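Local coordinates for protein PKS (Streptomyces sp. CNQ431, PDB 5YDA) that is the broadly selective acyltransferase domain of the splenocin polyketide synthase and probably transfers acyl extender units to an acyl carrier protein, at residues R227-S232 with H300-I305; T266-T271 with P294-S299. All blocks are in the same frame, centred on the assembly; numbering follows the deposited sequence.

Interaction 1: residues R227-S232 with H300-I305; sequences RLIASS and HVLDPI
Ser232 and Ile305 meet because of their first torsions. In Ile305, chi1 is 54°, which places CG1 between the backbone N and the carbonyl carbon and presents it to the serine. With chi1 at -61°, Ser232 OG sits beside its own N, within reach of Leu228 O one turn back. The hydroxyl and the methylene touch, with Ser232 OG 3.6 Å from Ile305 CG1. The same hydroxyl donates a hydrogen bond to Leu228 O, 2.9 Å from Ser232 OG. That bond makes an angle of 158° at the carbonyl oxygen, and the donor is tilted modestly from the carbonyl plane.

Leu302 CD2 packs on the same serine side chain and lies 3.8 Å from both Ser232 CB and Ser232 OG. The second methyl, Leu302 CD1, reaches Ile229 CG1 at 3.8 Å, and the two side chains meet at a slant. Leu228 and Ile305 lie side by side, pointing opposite ways, with Leu228 CD2 4.0 Å from Ile305 CG2. Val301 comes from the short 3-10 turn 300-302. Val301 CG1 lies 3.2 Å from Ser232 O, a close methyl-to-carbonyl contact.

The contact joins helix 215-231 to the loop ahead of helix 306-313. Ile229 also touches Ala295 and Ala297. Asp303 takes no part in the contact; its OD1 forms a salt bridge with Arg350 NE.

No hydrogen bond crosses between 227-232 and 300-305. The serine hydroxyl is satisfied within its own segment, which lets it sit among aliphatic groups, and the two segments are held by apolar packing.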
loop_
_atom_site.group_PDB
_atom_site.type_symbol
_atom_site.label_atom_id
_atom_site.label_comp_id
_atom_site.label_asym_id
_atom_site.label_seq_id
_atom_site.Cartn_x
_atom_site.Cartn_y
_atom_site.Cartn_z
ATOM N N ARG A 227 -13.650 6.443 -14.845
ATOM C CA ARG A 227 -14.061 7.010 -16.132
ATOM C C ARG A 227 -14.669 8.394 -15.965
ATOM O O ARG A 227 -14.424 9.286 -16.786
ATOM C CB ARG A 227 -15.063 6.096 -16.840
ATOM C CG ARG A 227 -14.514 4.740 -17.214
ATOM C CD ARG A 227 -15.595 3.924 -17.891
ATOM N NE ARG A 227 -15.032 2.723 -18.491
ATOM C CZ ARG A 227 -15.454 1.500 -18.227
ATOM N NH1 ARG A 227 -16.458 1.318 -17.373
ATOM N NH2 ARG A 227 -14.888 0.468 -18.826
ATOM N N LEU A 228 -15.474 8.592 -14.914
ATOM C CA LEU A 228 -16.077 9.904 -14.679
ATOM C C LEU A 228 -15.020 10.951 -14.321
ATOM O O LEU A 228 -15.106 12.104 -14.759
ATOM C CB LEU A 228 -17.141 9.815 -13.587
ATOM C CG LEU A 228 -18.418 9.053 -13.997
ATOM C CD1 LEU A 228 -19.327 8.825 -12.800
ATOM C CD2 LEU A 228 -19.179 9.795 -15.108
ATOM N N ILE A 229 -14.013 10.578 -13.533
ATOM C CA ILE A 229 -12.938 11.522 -13.253
ATOM C C ILE A 229 -12.170 11.840 -14.533
ATOM O O ILE A 229 -11.953 13.008 -14.865
ATOM C CB ILE A 229 -12.017 10.980 -12.144
ATOM C CG1 ILE A 229 -12.691 11.141 -10.777
ATOM C CG2 ILE A 229 -10.682 11.709 -12.159
ATOM C CD1 ILE A 229 -12.094 10.291 -9.669
ATOM N N ALA A 230 -11.786 10.807 -15.293
ATOM C CA ALA A 230 -10.987 11.037 -16.496
ATOM C C ALA A 230 -11.743 11.879 -17.518
ATOM O O ALA A 230 -11.155 12.741 -18.177
ATOM C CB ALA A 230 -10.549 9.712 -17.122
ATOM N N SER A 231 -13.053 11.672 -17.646
ATOM C CA SER A 231 -13.786 12.430 -18.652
ATOM C C SER A 231 -13.979 13.883 -18.242
ATOM O O SER A 231 -14.287 14.712 -19.096
ATOM C CB SER A 231 -15.146 11.778 -18.943
ATOM O OG SER A 231 -16.072 11.999 -17.870
ATOM N N SER A 232 -13.804 14.217 -16.965
ATOM C CA SER A 232 -13.980 15.604 -16.541
ATOM C C SER A 232 -12.814 16.524 -16.914
ATOM O O SER A 232 -12.946 17.746 -16.768
ATOM C CB SER A 232 -14.205 15.665 -15.035
ATOM O OG SER A 232 -15.383 14.952 -14.700
ATOM N N HIS A 300 -13.297 21.238 -7.953
ATOM C CA HIS A 300 -14.551 21.701 -8.537
ATOM C C HIS A 300 -14.773 21.134 -9.939
ATOM O O HIS A 300 -15.922 20.981 -10.367
ATOM C CB HIS A 300 -14.556 23.226 -8.578
ATOM C CG HIS A 300 -13.511 23.785 -9.485
ATOM N ND1 HIS A 300 -12.192 23.924 -9.099
ATOM C CD2 HIS A 300 -13.571 24.166 -10.783
ATOM C CE1 HIS A 300 -11.492 24.402 -10.113
ATOM N NE2 HIS A 300 -12.303 24.554 -11.149
ATOM N N VAL A 301 -13.702 20.781 -10.654
ATOM C CA VAL A 301 -13.835 20.201 -11.996
ATOM C C VAL A 301 -14.745 18.965 -12.005
ATOM O O VAL A 301 -15.334 18.625 -13.037
ATOM C CB VAL A 301 -12.438 19.871 -12.566
ATOM C CG1 VAL A 301 -12.548 19.136 -13.896
ATOM C CG2 VAL A 301 -11.611 21.151 -12.737
ATOM N N LEU A 302 -14.877 18.275 -10.875
ATOM C CA LEU A 302 -15.729 17.090 -10.850
ATOM C C LEU A 302 -17.208 17.400 -10.611
ATOM O O LEU A 302 -18.022 16.477 -10.709
ATOM C CB LEU A 302 -15.251 16.108 -9.772
ATOM C CG LEU A 302 -13.848 15.519 -9.916
ATOM C CD1 LEU A 302 -13.706 14.351 -8.960
ATOM C CD2 LEU A 302 -13.556 15.109 -11.354
ATOM N N ASP A 303 -17.570 18.649 -10.285
ATOM C CA ASP A 303 -18.954 18.995 -9.946
ATOM C C ASP A 303 -19.990 18.431 -10.917
ATOM O O ASP A 303 -20.951 17.802 -10.450
ATOM C CB ASP A 303 -19.106 20.518 -9.836
ATOM C CG ASP A 303 -18.590 21.068 -8.521
ATOM O OD1 ASP A 303 -18.443 20.296 -7.556
ATOM O OD2 ASP A 303 -18.352 22.291 -8.444
ATOM N N PRO A 304 -19.851 18.570 -12.243
ATOM C CA PRO A 304 -20.890 18.032 -13.143
ATOM C C PRO A 304 -21.144 16.526 -13.033
ATOM O O PRO A 304 -22.224 16.091 -13.448
ATOM C CB PRO A 304 -20.369 18.400 -14.543
ATOM C CG PRO A 304 -19.478 19.591 -14.323
ATOM C CD PRO A 304 -18.817 19.315 -12.994
ATOM N N ILE A 305 -20.222 15.708 -12.513
ATOM C CA ILE A 305 -20.440 14.257 -12.482
ATOM C C ILE A 305 -20.742 13.728 -11.093
ATOM O O ILE A 305 -20.890 12.513 -10.935
ATOM C CB ILE A 305 -19.266 13.476 -13.108
ATOM C CG1 ILE A 305 -17.917 13.847 -12.469
ATOM C CG2 ILE A 305 -19.212 13.732 -14.603
ATOM C CD1 ILE A 305 -17.636 13.261 -11.059
#

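Interaction 2: residues T266-T271 with P294-S299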
loop_
_atom_site.group_PDB
_atom_site.type_symbol
_atom_site.label_atom_id
_atom_site.label_comp_id
_atom_site.label_asym_id
_atom_site.label_seq_id
_atom_site.Cartn_x
_atom_site.Cartn_y
_atom_site.Cartn_z
ATOM N N THR A 266 -1.255 18.509 -3.231
ATOM C CA THR A 266 -1.607 18.553 -4.645
ATOM C C THR A 266 -2.683 19.603 -4.881
ATOM O O THR A 266 -3.516 19.875 -4.007
ATOM C CB THR A 266 -2.094 17.191 -5.168
ATOM O OG1 THR A 266 -3.318 16.851 -4.508
ATOM C CG2 THR A 266 -1.056 16.118 -4.899
ATOM N N VAL A 267 -2.649 20.193 -6.071
ATOM C CA VAL A 267 -3.592 21.226 -6.471
ATOM C C VAL A 267 -4.161 20.828 -7.824
ATOM O O VAL A 267 -3.423 20.362 -8.700
ATOM C CB VAL A 267 -2.933 22.625 -6.535
ATOM C CG1 VAL A 267 -3.929 23.656 -7.035
ATOM C CG2 VAL A 267 -2.414 23.044 -5.146
ATOM N N ALA A 268 -5.483 20.970 -7.975
ATOM C CA ALA A 268 -6.192 20.522 -9.167
ATOM C C ALA A 268 -7.143 21.611 -9.648
ATOM O O ALA A 268 -7.630 22.426 -8.859
ATOM C CB ALA A 268 -6.987 19.239 -8.892
ATOM N N GLY A 269 -7.413 21.608 -10.949
ATOM C CA GLY A 269 -8.337 22.569 -11.525
ATOM C C GLY A 269 -8.235 22.516 -13.032
ATOM O O GLY A 269 -7.692 21.552 -13.587
ATOM N N ASP A 270 -8.733 23.567 -13.692
ATOM C CA ASP A 270 -8.616 23.535 -15.144
ATOM C C ASP A 270 -7.174 23.805 -15.546
ATOM O O ASP A 270 -6.394 24.393 -14.794
ATOM C CB ASP A 270 -9.569 24.519 -15.819
ATOM C CG ASP A 270 -9.337 25.931 -15.405
ATOM O OD1 ASP A 270 -8.510 26.632 -16.061
ATOM O OD2 ASP A 270 -10.018 26.338 -14.435
ATOM N N THR A 271 -6.818 23.337 -16.739
ATOM C CA THR A 271 -5.414 23.310 -17.125
ATOM C C THR A 271 -4.817 24.713 -17.176
ATOM O O THR A 271 -3.671 24.912 -16.763
ATOM C CB THR A 271 -5.257 22.585 -18.459
ATOM O OG1 THR A 271 -5.891 21.301 -18.354
ATOM C CG2 THR A 271 -3.791 22.361 -18.768
ATOM N N PRO A 294 -3.861 13.479 -16.905
ATOM C CA PRO A 294 -4.570 14.741 -17.167
ATOM C C PRO A 294 -5.974 14.718 -16.589
ATOM O O PRO A 294 -6.972 14.631 -17.310
ATOM C CB PRO A 294 -4.596 14.817 -18.699
ATOM C CG PRO A 294 -4.667 13.379 -19.121
ATOM C CD PRO A 294 -3.826 12.608 -18.097
ATOM N N ALA A 295 -6.084 14.835 -15.289
ATOM C CA ALA A 295 -7.349 14.858 -14.608
ATOM C C ALA A 295 -7.265 15.733 -13.393
ATOM O O ALA A 295 -6.230 16.067 -12.964
ATOM C CB ALA A 295 -7.745 13.467 -14.217
ATOM N N ALA A 296 -8.402 16.060 -12.836
ATOM C CA ALA A 296 -8.498 16.895 -11.677
ATOM C C ALA A 296 -9.383 16.350 -10.570
ATOM O O ALA A 296 -10.350 16.956 -10.181
ATOM C CB ALA A 296 -8.958 18.268 -12.087
ATOM N N ALA A 297 -9.031 15.210 -10.042
ATOM C CA ALA A 297 -9.789 14.636 -8.953
ATOM C C ALA A 297 -9.761 15.551 -7.727
ATOM O O ALA A 297 -8.849 16.289 -7.531
ATOM C CB ALA A 297 -9.233 13.292 -8.615
ATOM N N HIS A 298 -10.773 15.477 -6.901
ATOM C CA HIS A 298 -10.872 16.255 -5.681
ATOM C C HIS A 298 -10.876 17.760 -5.834
ATOM O O HIS A 298 -10.341 18.458 -5.035
ATOM C CB HIS A 298 -9.819 15.817 -4.661
ATOM C CG HIS A 298 -9.798 14.349 -4.422
ATOM N ND1 HIS A 298 -10.621 13.742 -3.521
ATOM C CD2 HIS A 298 -9.081 13.367 -4.987
ATOM C CE1 HIS A 298 -10.428 12.452 -3.550
ATOM N NE2 HIS A 298 -9.495 12.197 -4.430
ATOM N N SER A 299 -11.518 18.227 -6.867
ATOM C CA SER A 299 -11.650 19.642 -7.199
ATOM C C SER A 299 -13.014 19.937 -7.824
ATOM O O SER A 299 -13.773 19.037 -8.205
ATOM C CB SER A 299 -10.551 20.105 -8.152
ATOM O OG SER A 299 -10.851 19.786 -9.494
#
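Ser299 CB rests against Ala268, the last side chain of strand 264-269 before Gly269. Ser299 CB is 3.7 Å from Ala268 CB and 3.8 Å from Ala268 O. One bond further out, Ser299 OG lies 3.9 Å from Ala268 CB. Its chi1 of 82° sets OG between the backbone N and the carbonyl carbon. From there the hydroxyl turns back along its own loop, and Ser299 OG donates to Ala296 O at 3.0 Å. This bond is bent, with an angle of 134° at the carbonyl oxygen and the donor 31° from the carbonyl plane. The same OG is also hydrogen-bonded to Val301 N.

Ala268 CB is the hub of the contact. Ala268 CB also meets Ala297 O at 3.7 Å and Ala296 CB at 3.9 Å. Ala296 CB also reaches the next strand residue, 3.8 Å from Gly269 O.

The strand belongs to the four-stranded antiparallel sheet of the ferredoxin-like subdomain of acyltransferases. The loop carries His298, whose NE2 is hydrogen-bonded to Ser200 OG in a GxSxG pattern, consistent with the Ser-His pair of this family. His298 ND1 is bonded to Arg351 O.

Between 266-271 and 294-299 there is no hydrogen bond. Small side chains let the loop lie close to the strand, while the serine's polar bonds shape the loop itself beside the histidine.

Following the chain from the N terminus, the first of the four segments, 227-232, comes at the end of helix 215-231. Strands 235-239, 254-261 and 264-269 follow, the last leading into 266-271. After helix 271-283, strand 288-290 adds an outer strand to the same sheet. The returning loop gives 294-299, which closes interaction 2 over 22 intervening residues. It runs straight on into 300-305, which closes interaction 1 over 67. Interaction 2 therefore lies wholly within the wider loop of interaction 1, and the two do not cross. Their centres are about 10 Å apart. They touch where Val301 CG2 lies 3.7 Å from Gly269 C. One continuous loop thus ties the sheet to helix 215-231.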